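Local coordinates for SusD homolog (Bacteroides thetaiotaomicron VPI-5482, PDB 3FDH), which probably binds glycans at the outer membrane, as a SusD/RagB-family lipoprotein of a gut Bacteroides, at residues 282-287 against 374-379; 323-328 against 425-430; 411-416 against 446-451; 419-424 against 432-437. All coordinates share one frame; numbering follows the deposited sequence. Where two conformers were deposited one is given.

Contact 1. Residues 282-287 against 374-379; sequences AFFTPI and IAIKEL
An apolar contact between a phenylalanine of the short strand 283-284 and the last turn of the long helix 354-379 joins the two segments near the periphery of the chain, with no hydrogen bond between them. Phe284 reaches across to Leu379 and Ile376. Its CE2 lies 3.4 Å from Leu379 CD1, the methyl branch that does the touching; this methyl approaches the ring obliquely, and the two side chains come from opposite directions. Ile376 is met differently: its CG1 sits at the ring edge, near the ring plane, 4.1 Å from Phe284 CZ, and the two side chains cross at about a right angle. With CG of Phe284 opposite the carbonyl carbon (chi1 -53°), the ring extends from the strand to the helix. Leu383 of strand 383-384 touches both Phe284 and Ile376 and thus adds a third apolar partner. On the strand side, Phe284 shares backbone hydrogen bonding with Ile319, the next residue, Thr285, is hydrogen-bonded to Ser293, and the neighbouring Phe283 ring meets Trp425. Consecutive strand residues therefore send their rings to different neighbours, the alternation typical of an extended strand, and the small antiparallel sheet of 283-284 and 319-320 is docked on the end of a helix in a largely helical SusD-like fold.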
# COMPACT_ATOMS: atom_id res chain seq x y z
N ALA A 282 -7.84 17.77 -5.86
CA ALA A 282 -6.98 16.66 -6.27
C ALA A 282 -7.21 16.11 -7.69
O ALA A 282 -6.80 15.01 -8.01
CB ALA A 282 -7.11 15.52 -5.26
N PHE A 283 -7.86 16.90 -8.51
CA PHE A 283 -8.18 16.52 -9.90
C PHE A 283 -7.80 17.56 -10.93
O PHE A 283 -8.00 18.75 -10.74
CB PHE A 283 -9.67 16.18 -10.05
CG PHE A 283 -10.10 15.01 -9.24
CD1 PHE A 283 -9.76 13.73 -9.62
CD2 PHE A 283 -10.87 15.17 -8.12
CE1 PHE A 283 -10.14 12.64 -8.87
CE2 PHE A 283 -11.26 14.08 -7.36
CZ PHE A 283 -10.91 12.80 -7.74
N PHE A 284 -7.23 17.06 -12.03
CA PHE A 284 -6.83 17.84 -13.17
C PHE A 284 -7.50 17.31 -14.44
O PHE A 284 -7.68 16.12 -14.67
CB PHE A 284 -5.31 17.85 -13.44
CG PHE A 284 -4.45 18.24 -12.26
CD1 PHE A 284 -4.88 19.15 -11.30
CD2 PHE A 284 -3.14 17.75 -12.17
CE1 PHE A 284 -4.06 19.52 -10.24
CE2 PHE A 284 -2.31 18.11 -11.13
CZ PHE A 284 -2.77 19.00 -10.15
N THR A 285 -7.86 18.27 -15.28
CA THR A 285 -8.48 17.95 -16.56
C THR A 285 -7.46 17.35 -17.53
O THR A 285 -6.25 17.34 -17.28
CB THR A 285 -9.01 19.23 -17.27
OG1 THR A 285 -7.89 20.07 -17.64
CG2 THR A 285 -10.01 20.02 -16.38
N PRO A 286 -7.96 16.84 -18.65
CA PRO A 286 -7.06 16.50 -19.74
C PRO A 286 -6.40 17.79 -20.22
O PRO A 286 -6.80 18.89 -19.84
CB PRO A 286 -7.98 15.94 -20.83
CG PRO A 286 -9.31 15.77 -20.22
CD PRO A 286 -9.38 16.57 -18.98
N ILE A 287 -5.36 17.64 -21.03
CA ILE A 287 -4.67 18.79 -21.58
C ILE A 287 -5.54 19.39 -22.67
O ILE A 287 -6.03 18.70 -23.54
CB ILE A 287 -3.29 18.42 -22.19
CG1 ILE A 287 -2.37 17.79 -21.13
CG2 ILE A 287 -2.67 19.67 -22.81
CD1 ILE A 287 -1.22 16.91 -21.69
N ILE A 374 3.27 19.06 -4.40
CA ILE A 374 4.44 18.59 -5.17
C ILE A 374 4.05 18.56 -6.65
O ILE A 374 4.81 18.97 -7.54
CB ILE A 374 4.93 17.20 -4.67
CG1 ILE A 374 5.68 17.37 -3.32
CG2 ILE A 374 5.84 16.53 -5.68
CD1 ILE A 374 5.96 16.01 -2.61
N ALA A 375 2.84 18.05 -6.89
CA ALA A 375 2.33 17.84 -8.26
C ALA A 375 2.09 19.15 -8.99
O ALA A 375 2.43 19.28 -10.16
CB ALA A 375 1.08 16.98 -8.27
N ILE A 376 1.53 20.11 -8.27
CA ILE A 376 1.27 21.46 -8.80
C ILE A 376 2.60 22.12 -9.14
O ILE A 376 2.75 22.72 -10.20
CB ILE A 376 0.43 22.32 -7.79
CG1 ILE A 376 -0.99 21.75 -7.70
CG2 ILE A 376 0.43 23.80 -8.21
CD1 ILE A 376 -1.82 22.32 -6.58
N LYS A 377 3.58 21.96 -8.27
CA LYS A 377 4.87 22.57 -8.50
C LYS A 377 5.48 21.92 -9.74
O LYS A 377 5.93 22.58 -10.65
CB LYS A 377 5.80 22.46 -7.27
CG LYS A 377 7.12 23.25 -7.38
CD LYS A 377 8.14 22.71 -6.38
CE LYS A 377 9.44 23.54 -6.30
NZ LYS A 377 9.33 24.71 -5.36
N GLU A 378 5.41 20.61 -9.82
CA GLU A 378 5.99 19.88 -10.95
C GLU A 378 5.39 20.29 -12.30
O GLU A 378 6.11 20.49 -13.28
CB GLU A 378 5.87 18.36 -10.74
CG GLU A 378 6.25 17.53 -11.96
CD GLU A 378 7.71 17.67 -12.39
OE1 GLU A 378 8.57 18.21 -11.65
OE2 GLU A 378 7.98 17.22 -13.53
N LEU A 379 4.07 20.41 -12.35
CA LEU A 379 3.37 20.82 -13.59
C LEU A 379 3.68 22.23 -14.03
O LEU A 379 3.74 22.53 -15.21
CB LEU A 379 1.85 20.65 -13.49
CG LEU A 379 1.37 19.22 -13.74
CD1 LEU A 379 -0.13 19.11 -13.47
CD2 LEU A 379 1.67 18.85 -15.18

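Contact 2. Residues 323-328 against 425-430; sequences VYAKTA and WGASGE
Carbonyl oxygens of Ala328 and Ala427, one from each loop, are both bonded by ND2 of Asn249, so a single side-chain amide bridges the two segments from outside. Asn249 also joins the first loop through a backbone hydrogen bond with Lys326. Between the segments themselves the touching is purely methyl to methyl. Ala427 CB approaches Ala325 CB to 3.5 Å and Ala328 CB to 4.2 Å, pointing at a pair of methyls that are 3.8 Å apart from each other, Ala325 CB to Ala328 CB. Two turns bring that pair together. Ala325 is the centre of an inverse gamma turn, in which Lys326 N makes a weak bond to Tyr324 O, and it also opens a type I beta turn closed by Ala328 N to Ala325 O at 3.2 Å. Phe251 of helix 250-258 covers Ala427, while Ala328 packs on Ser371 of helix 354-379. The second loop is tied down at further points: Ser428 OG is hydrogen-bonded to Asn367 ND2, and Glu430 uses its OE2 with Ser334 OG and its OE1 with His336 NE2. Small side chains thus let the loops approach closely in a buried place, while the carbonyls of Ala328 and Ala427 are bonded by Asn249, and no hydrogen bond runs directly between the loops.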
# COMPACT_ATOMS: atom_id res chain seq x y z
N VAL A 323 -0.72 11.70 -9.98
CA VAL A 323 0.10 11.12 -11.04
C VAL A 323 1.30 12.03 -11.37
O VAL A 323 2.25 11.60 -12.01
CB VAL A 323 -0.73 10.77 -12.31
CG1 VAL A 323 -1.95 9.80 -11.97
CG2 VAL A 323 -1.17 12.04 -13.08
N TYR A 324 1.27 13.29 -10.92
CA TYR A 324 2.37 14.25 -11.15
C TYR A 324 3.21 14.56 -9.91
O TYR A 324 4.01 15.51 -9.88
CB TYR A 324 1.83 15.55 -11.79
CG TYR A 324 1.62 15.37 -13.28
CD1 TYR A 324 2.70 15.31 -14.14
CD2 TYR A 324 0.35 15.25 -13.82
CE1 TYR A 324 2.52 15.12 -15.50
CE2 TYR A 324 0.16 15.04 -15.17
CZ TYR A 324 1.25 14.96 -16.00
OH TYR A 324 1.04 14.80 -17.36
N ALA A 325 3.03 13.75 -8.88
CA ALA A 325 3.73 13.93 -7.57
C ALA A 325 5.12 13.30 -7.65
O ALA A 325 5.42 12.33 -6.98
CB ALA A 325 2.91 13.28 -6.42
N LYS A 326 5.97 13.95 -8.44
CA LYS A 326 7.26 13.40 -8.84
C LYS A 326 8.18 12.94 -7.72
O LYS A 326 8.85 11.89 -7.83
CB LYS A 326 7.98 14.38 -9.75
CG LYS A 326 9.24 13.82 -10.38
CD LYS A 326 9.88 14.87 -11.26
CE LYS A 326 11.10 14.33 -12.00
NZ LYS A 326 11.62 15.30 -13.03
N THR A 327 8.18 13.73 -6.66
CA THR A 327 9.06 13.50 -5.53
C THR A 327 8.33 13.17 -4.24
O THR A 327 8.92 13.17 -3.18
CB THR A 327 10.02 14.68 -5.33
OG1 THR A 327 9.28 15.87 -5.06
CG2 THR A 327 10.88 14.89 -6.58
N ALA A 328 7.07 12.79 -4.33
CA ALA A 328 6.37 12.39 -3.11
C ALA A 328 7.01 11.12 -2.56
O ALA A 328 7.36 10.20 -3.33
CB ALA A 328 4.86 12.14 -3.40
N TRP A 425 -5.61 6.96 -0.65
CA TRP A 425 -5.56 7.37 -2.07
C TRP A 425 -4.46 8.42 -2.18
O TRP A 425 -4.42 9.39 -1.45
CB TRP A 425 -6.87 8.05 -2.44
CG TRP A 425 -6.92 8.66 -3.78
CD1 TRP A 425 -6.53 8.08 -4.95
CD2 TRP A 425 -7.47 9.93 -4.13
NE1 TRP A 425 -6.76 8.91 -6.02
CE2 TRP A 425 -7.31 10.08 -5.54
CE3 TRP A 425 -8.08 10.98 -3.39
CZ2 TRP A 425 -7.76 11.19 -6.21
CZ3 TRP A 425 -8.46 12.10 -4.07
CH2 TRP A 425 -8.33 12.19 -5.47
N GLY A 426 -3.58 8.22 -3.14
CA GLY A 426 -2.47 9.11 -3.40
C GLY A 426 -1.35 8.57 -4.27
O GLY A 426 -1.55 7.61 -5.05
N ALA A 427 -0.19 9.17 -4.09
CA ALA A 427 1.06 8.81 -4.79
C ALA A 427 2.01 8.11 -3.83
O ALA A 427 3.21 7.90 -4.12
CB ALA A 427 1.75 10.13 -5.35
N SER A 428 1.47 7.76 -2.67
CA SER A 428 2.26 7.19 -1.56
C SER A 428 2.52 5.69 -1.57
O SER A 428 3.27 5.18 -0.72
CB SER A 428 1.65 7.59 -0.20
OG SER A 428 1.51 9.00 -0.08
N GLY A 429 1.89 4.99 -2.50
CA GLY A 429 1.99 3.53 -2.61
C GLY A 429 1.05 2.79 -1.68
O GLY A 429 1.29 1.64 -1.34
N GLU A 430 -0.04 3.43 -1.27
CA GLU A 430 -0.98 2.83 -0.27
C GLU A 430 -2.16 2.01 -0.80
O GLU A 430 -2.92 1.41 -0.02
CB GLU A 430 -1.47 3.91 0.70
CG GLU A 430 -0.35 4.47 1.55
CD GLU A 430 -0.84 5.40 2.66
OE1 GLU A 430 -1.42 6.47 2.34
OE2 GLU A 430 -0.63 5.06 3.85

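Contact 3. Residues 411-416 against 446-451; sequences NPLQET and ENFITL
Phe448 lays its ring over the first turn of helix 412-423, where Gln414 CA stands 3.8 Å from the ring centroid and 8° off the normal, a CH-pi contact over the face. The Gln414 side chain continues across this side, its CG 3.8 Å from Phe448 CD1; with CG turned opposite the backbone N (chi1 174°) and the chain extended, the aliphatic part runs past the ring, and the terminal amide is inclined 55° to it. Leu413 comes in obliquely, CD2 lying 3.8 Å from Phe448 CE2. On the opposite face Glu446 CB is offset toward the rim, so the ring is held between helix and its own loop. Further out, Met441 and Met417 touch Phe448, and the carboxylate of Glu446 is drawn to Arg348 by a salt bridge from OE2, an atom that also lies 3.9 Å from Leu413 CD2. Replacing Phe448 with an alanine would probably uncover Gln414 CA and Leu413 CD2 and leave only smaller contacts between 446-451 and 411-416. Dispersion and CH-pi attraction, with no hydrogen bond between the segments, therefore carry this surface contact.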
# COMPACT_ATOMS: atom_id res chain seq x y z
N ASN A 411 -22.16 5.59 12.55
CA ASN A 411 -21.67 4.26 12.15
C ASN A 411 -20.16 4.22 12.31
O ASN A 411 -19.44 4.34 11.32
CB ASN A 411 -22.01 3.98 10.68
CG ASN A 411 -23.48 3.92 10.42
OD1 ASN A 411 -24.13 2.94 10.75
ND2 ASN A 411 -24.03 4.95 9.78
N PRO A 412 -19.68 4.07 13.56
CA PRO A 412 -18.26 4.18 13.84
C PRO A 412 -17.33 3.38 12.95
O PRO A 412 -16.47 3.95 12.28
CB PRO A 412 -18.15 3.70 15.29
CG PRO A 412 -19.52 3.95 15.90
CD PRO A 412 -20.51 3.96 14.77
N LEU A 413 -17.48 2.09 12.93
CA LEU A 413 -16.59 1.26 12.12
C LEU A 413 -16.64 1.58 10.63
O LEU A 413 -15.61 1.72 9.96
CB LEU A 413 -16.87 -0.23 12.32
CG LEU A 413 -15.92 -1.17 11.56
CD1 LEU A 413 -14.45 -0.96 11.94
CD2 LEU A 413 -16.37 -2.62 11.78
N GLN A 414 -17.86 1.64 10.13
CA GLN A 414 -18.12 1.88 8.71
C GLN A 414 -17.41 3.13 8.27
O GLN A 414 -16.71 3.13 7.27
CB GLN A 414 -19.62 2.05 8.44
CG GLN A 414 -19.91 2.45 7.01
CD GLN A 414 -21.39 2.56 6.73
OE1 GLN A 414 -22.07 1.56 6.68
NE2 GLN A 414 -21.88 3.77 6.50
N GLU A 415 -17.64 4.19 9.02
CA GLU A 415 -17.08 5.52 8.75
C GLU A 415 -15.55 5.52 8.83
O GLU A 415 -14.86 6.12 8.00
CB GLU A 415 -17.67 6.58 9.66
CG GLU A 415 -17.14 7.96 9.37
CD GLU A 415 -17.44 8.51 7.94
OE1 GLU A 415 -18.35 8.02 7.21
OE2 GLU A 415 -16.77 9.49 7.55
N THR A 416 -15.05 4.84 9.83
CA THR A 416 -13.62 4.67 10.02
C THR A 416 -12.97 4.04 8.80
O THR A 416 -11.96 4.50 8.32
CB THR A 416 -13.28 3.87 11.32
OG1 THR A 416 -13.74 4.62 12.47
CG2 THR A 416 -11.73 3.55 11.44
N GLU A 446 -18.22 -7.61 5.27
CA GLU A 446 -18.49 -6.19 5.45
C GLU A 446 -18.42 -5.50 4.09
O GLU A 446 -17.53 -5.74 3.29
CB GLU A 446 -17.51 -5.58 6.43
CG GLU A 446 -17.68 -6.15 7.86
CD GLU A 446 -16.55 -5.80 8.82
OE1 GLU A 446 -15.48 -5.32 8.37
OE2 GLU A 446 -16.72 -6.07 10.03
N ASN A 447 -19.39 -4.63 3.87
CA ASN A 447 -19.54 -3.92 2.59
C ASN A 447 -19.54 -2.42 2.87
O ASN A 447 -20.58 -1.79 2.75
CB ASN A 447 -20.92 -4.25 1.94
CG ASN A 447 -21.20 -5.77 1.75
OD1 ASN A 447 -20.87 -6.62 2.59
ND2 ASN A 447 -21.89 -6.09 0.66
N PHE A 448 -18.40 -1.86 3.23
CA PHE A 448 -18.34 -0.45 3.61
C PHE A 448 -17.88 0.42 2.46
O PHE A 448 -18.32 1.56 2.30
CB PHE A 448 -17.43 -0.21 4.83
CG PHE A 448 -17.82 -0.99 6.08
CD1 PHE A 448 -19.15 -1.19 6.41
CD2 PHE A 448 -16.84 -1.47 6.96
CE1 PHE A 448 -19.50 -1.90 7.59
CE2 PHE A 448 -17.17 -2.14 8.12
CZ PHE A 448 -18.51 -2.37 8.42
N ILE A 449 -17.01 -0.16 1.65
CA ILE A 449 -16.40 0.53 0.51
C ILE A 449 -17.10 0.09 -0.76
O ILE A 449 -17.03 -1.05 -1.15
CB ILE A 449 -14.87 0.25 0.37
CG1 ILE A 449 -14.11 0.54 1.67
CG2 ILE A 449 -14.26 0.98 -0.85
CD1 ILE A 449 -14.35 1.87 2.20
N THR A 450 -17.79 1.02 -1.39
CA THR A 450 -18.51 0.71 -2.63
C THR A 450 -17.62 0.79 -3.86
O THR A 450 -16.91 1.78 -4.07
CB THR A 450 -19.66 1.71 -2.86
OG1 THR A 450 -20.60 1.60 -1.78
CG2 THR A 450 -20.41 1.40 -4.17
N LEU A 451 -17.68 -0.25 -4.66
CA LEU A 451 -16.98 -0.32 -5.96
C LEU A 451 -18.03 -0.39 -7.03
O LEU A 451 -19.02 -1.07 -6.86
CB LEU A 451 -16.07 -1.55 -6.04
CG LEU A 451 -14.98 -1.55 -4.96
CD1 LEU A 451 -14.10 -2.77 -5.23
CD2 LEU A 451 -14.21 -0.25 -4.99

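Contact 4. Residues 419-424 against 432-437; sequences QKYLAM and TETYND
Lys420 and Asp437 form a buried salt bridge between neighbouring helices, NZ lying 2.7 Å from OD2, on the syn side and 18° out of the carboxylate plane; a second, weak bond runs from Lys420 NZ to Asp437 OD1. The lysine chain is extended, with CG opposite the backbone N (chi1 -174°), and meets the aspartate from the opposing helix. Lys420 NZ also donates to a water oxygen 2.8 Å away, which donates to Glu433 OE2 at 2.7 Å. Asp437 OD1 forms a second salt bridge, to Arg440, while Glu433 OE2 is paired chiefly with Arg208, and Asn436 ND2 donates to Glu433 OE1 at 3.0 Å. A methionine in place of Lys420 would probably leave Asp437 without its cross-helix charge partner and the water without its donor. Beyond the charges, Thr434 CG2 packs obliquely against the Tyr421 ring, 3.6 Å from CD2, and Thr434 OG1 is hydrogen-bonded to Tyr51 OH and Glu430 O. Selenomethionine Met424 bends at chi3 (72°) to bring CE 3.6 Å from Glu433 CG. The two helices run roughly antiparallel with a short connecting loop, a helical hairpin consistent with the TPR-like architecture of SusD-type proteins.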
# COMPACT_ATOMS: atom_id res chain seq x y z
N GLN A 419 -13.04 6.32 5.72
CA GLN A 419 -12.02 7.33 5.89
C GLN A 419 -10.62 6.78 5.64
O GLN A 419 -9.77 7.46 5.06
CB GLN A 419 -12.13 8.07 7.26
CG GLN A 419 -13.38 8.97 7.37
CD GLN A 419 -13.47 10.04 6.26
OE1 GLN A 419 -12.46 10.66 5.89
NE2 GLN A 419 -14.67 10.27 5.74
N LYS A 420 -10.38 5.52 6.02
CA LYS A 420 -9.08 4.92 5.81
C LYS A 420 -8.89 4.85 4.32
O LYS A 420 -7.86 5.19 3.78
CB LYS A 420 -9.01 3.52 6.47
CG LYS A 420 -7.65 2.88 6.42
CD LYS A 420 -7.59 1.54 7.12
CE LYS A 420 -6.17 1.07 7.39
NZ LYS A 420 -6.14 -0.45 7.67
N TYR A 421 -9.91 4.34 3.66
CA TYR A 421 -9.97 4.24 2.18
C TYR A 421 -9.67 5.56 1.48
O TYR A 421 -8.76 5.62 0.65
CB TYR A 421 -11.28 3.60 1.70
CG TYR A 421 -11.43 3.61 0.20
CD1 TYR A 421 -12.04 4.68 -0.44
CD2 TYR A 421 -11.01 2.54 -0.58
CE1 TYR A 421 -12.15 4.75 -1.81
CE2 TYR A 421 -11.13 2.59 -1.97
CZ TYR A 421 -11.71 3.67 -2.59
OH TYR A 421 -11.84 3.72 -3.99
N LEU A 422 -10.30 6.66 1.92
CA LEU A 422 -10.09 7.97 1.29
C LEU A 422 -8.70 8.55 1.57
O LEU A 422 -8.11 9.21 0.70
CB LEU A 422 -11.18 8.98 1.74
CG LEU A 422 -12.57 8.57 1.24
CD1 LEU A 422 -13.59 9.58 1.81
CD2 LEU A 422 -12.65 8.57 -0.30
N ALA A 423 -8.18 8.29 2.77
CA ALA A 423 -6.82 8.76 3.15
C ALA A 423 -5.68 8.12 2.39
O ALA A 423 -4.63 8.70 2.17
CB ALA A 423 -6.58 8.54 4.63
N MSE A 424 -5.92 6.89 1.99
CA MSE A 424 -4.90 5.99 1.41
C MSE A 424 -4.83 6.02 -0.14
O MSE A 424 -4.03 5.37 -0.79
CB MSE A 424 -4.98 4.63 2.08
CG MSE A 424 -4.58 4.70 3.49
SE MSE A 424 -4.56 3.09 4.52
CE MSE A 424 -3.00 2.17 3.78
N THR A 432 -1.89 -0.61 -2.35
CA THR A 432 -1.51 -1.99 -2.07
C THR A 432 -2.21 -2.43 -0.77
O THR A 432 -2.93 -3.43 -0.69
CB THR A 432 0.04 -2.07 -1.90
OG1 THR A 432 0.66 -1.88 -3.19
CG2 THR A 432 0.49 -3.39 -1.34
N GLU A 433 -2.01 -1.64 0.25
CA GLU A 433 -2.59 -1.94 1.57
C GLU A 433 -4.13 -1.76 1.57
O GLU A 433 -4.84 -2.49 2.22
CB GLU A 433 -1.88 -1.12 2.65
CG GLU A 433 -2.34 -1.35 4.07
CD GLU A 433 -2.09 -2.77 4.57
OE1 GLU A 433 -1.37 -3.53 3.94
OE2 GLU A 433 -2.61 -3.09 5.66
N THR A 434 -4.64 -0.80 0.82
CA THR A 434 -6.10 -0.59 0.78
C THR A 434 -6.82 -1.78 0.21
O THR A 434 -7.91 -2.15 0.64
CB THR A 434 -6.47 0.60 0.01
OG1 THR A 434 -6.01 1.73 0.76
CG2 THR A 434 -8.00 0.67 -0.16
N TYR A 435 -6.12 -2.41 -0.71
CA TYR A 435 -6.61 -3.63 -1.36
C TYR A 435 -6.64 -4.84 -0.40
O TYR A 435 -7.56 -5.66 -0.44
CB TYR A 435 -5.77 -3.90 -2.58
CG TYR A 435 -6.07 -5.18 -3.28
CD1 TYR A 435 -7.25 -5.34 -4.03
CD2 TYR A 435 -5.15 -6.21 -3.27
CE1 TYR A 435 -7.51 -6.52 -4.67
CE2 TYR A 435 -5.40 -7.37 -3.92
CZ TYR A 435 -6.57 -7.53 -4.64
OH TYR A 435 -6.73 -8.71 -5.28
N ASN A 436 -5.68 -4.90 0.50
CA ASN A 436 -5.70 -5.87 1.60
C ASN A 436 -6.90 -5.58 2.49
O ASN A 436 -7.64 -6.48 2.81
CB ASN A 436 -4.44 -5.83 2.44
CG ASN A 436 -3.22 -6.32 1.69
OD1 ASN A 436 -3.33 -7.25 0.87
ND2 ASN A 436 -2.06 -5.69 1.95
N ASP A 437 -7.08 -4.33 2.90
CA ASP A 437 -8.20 -4.00 3.78
C ASP A 437 -9.53 -4.36 3.14
O ASP A 437 -10.45 -4.87 3.77
CB ASP A 437 -8.25 -2.51 4.11
CG ASP A 437 -7.22 -2.05 5.18
OD1 ASP A 437 -7.01 -2.75 6.20
OD2 ASP A 437 -6.71 -0.90 5.08
O HOH W 1 -3.58 -1.61 7.75

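In the fold
In space the contacts form a row in the order 1, 2, 4, 3. The centres of contact 1 and contact 2 are about 12 Å apart. Those of contact 2 and contact 4 are about 14 Å apart, and those of contact 3 and contact 4 about 11 Å. Contact 1 and contact 3 are the farthest apart, at about 30 Å between centres. The first two meet where Phe283 CZ lies 3.5 Å from Trp425 CH2. Segment 425-430 follows directly on Met424, just past the end of helix 412-423. Contact 3 and contact 4 share that helix, the latter nested inside the loop that the former closes, and Ile449 CD1 touches Tyr421 CB at 3.5 Å.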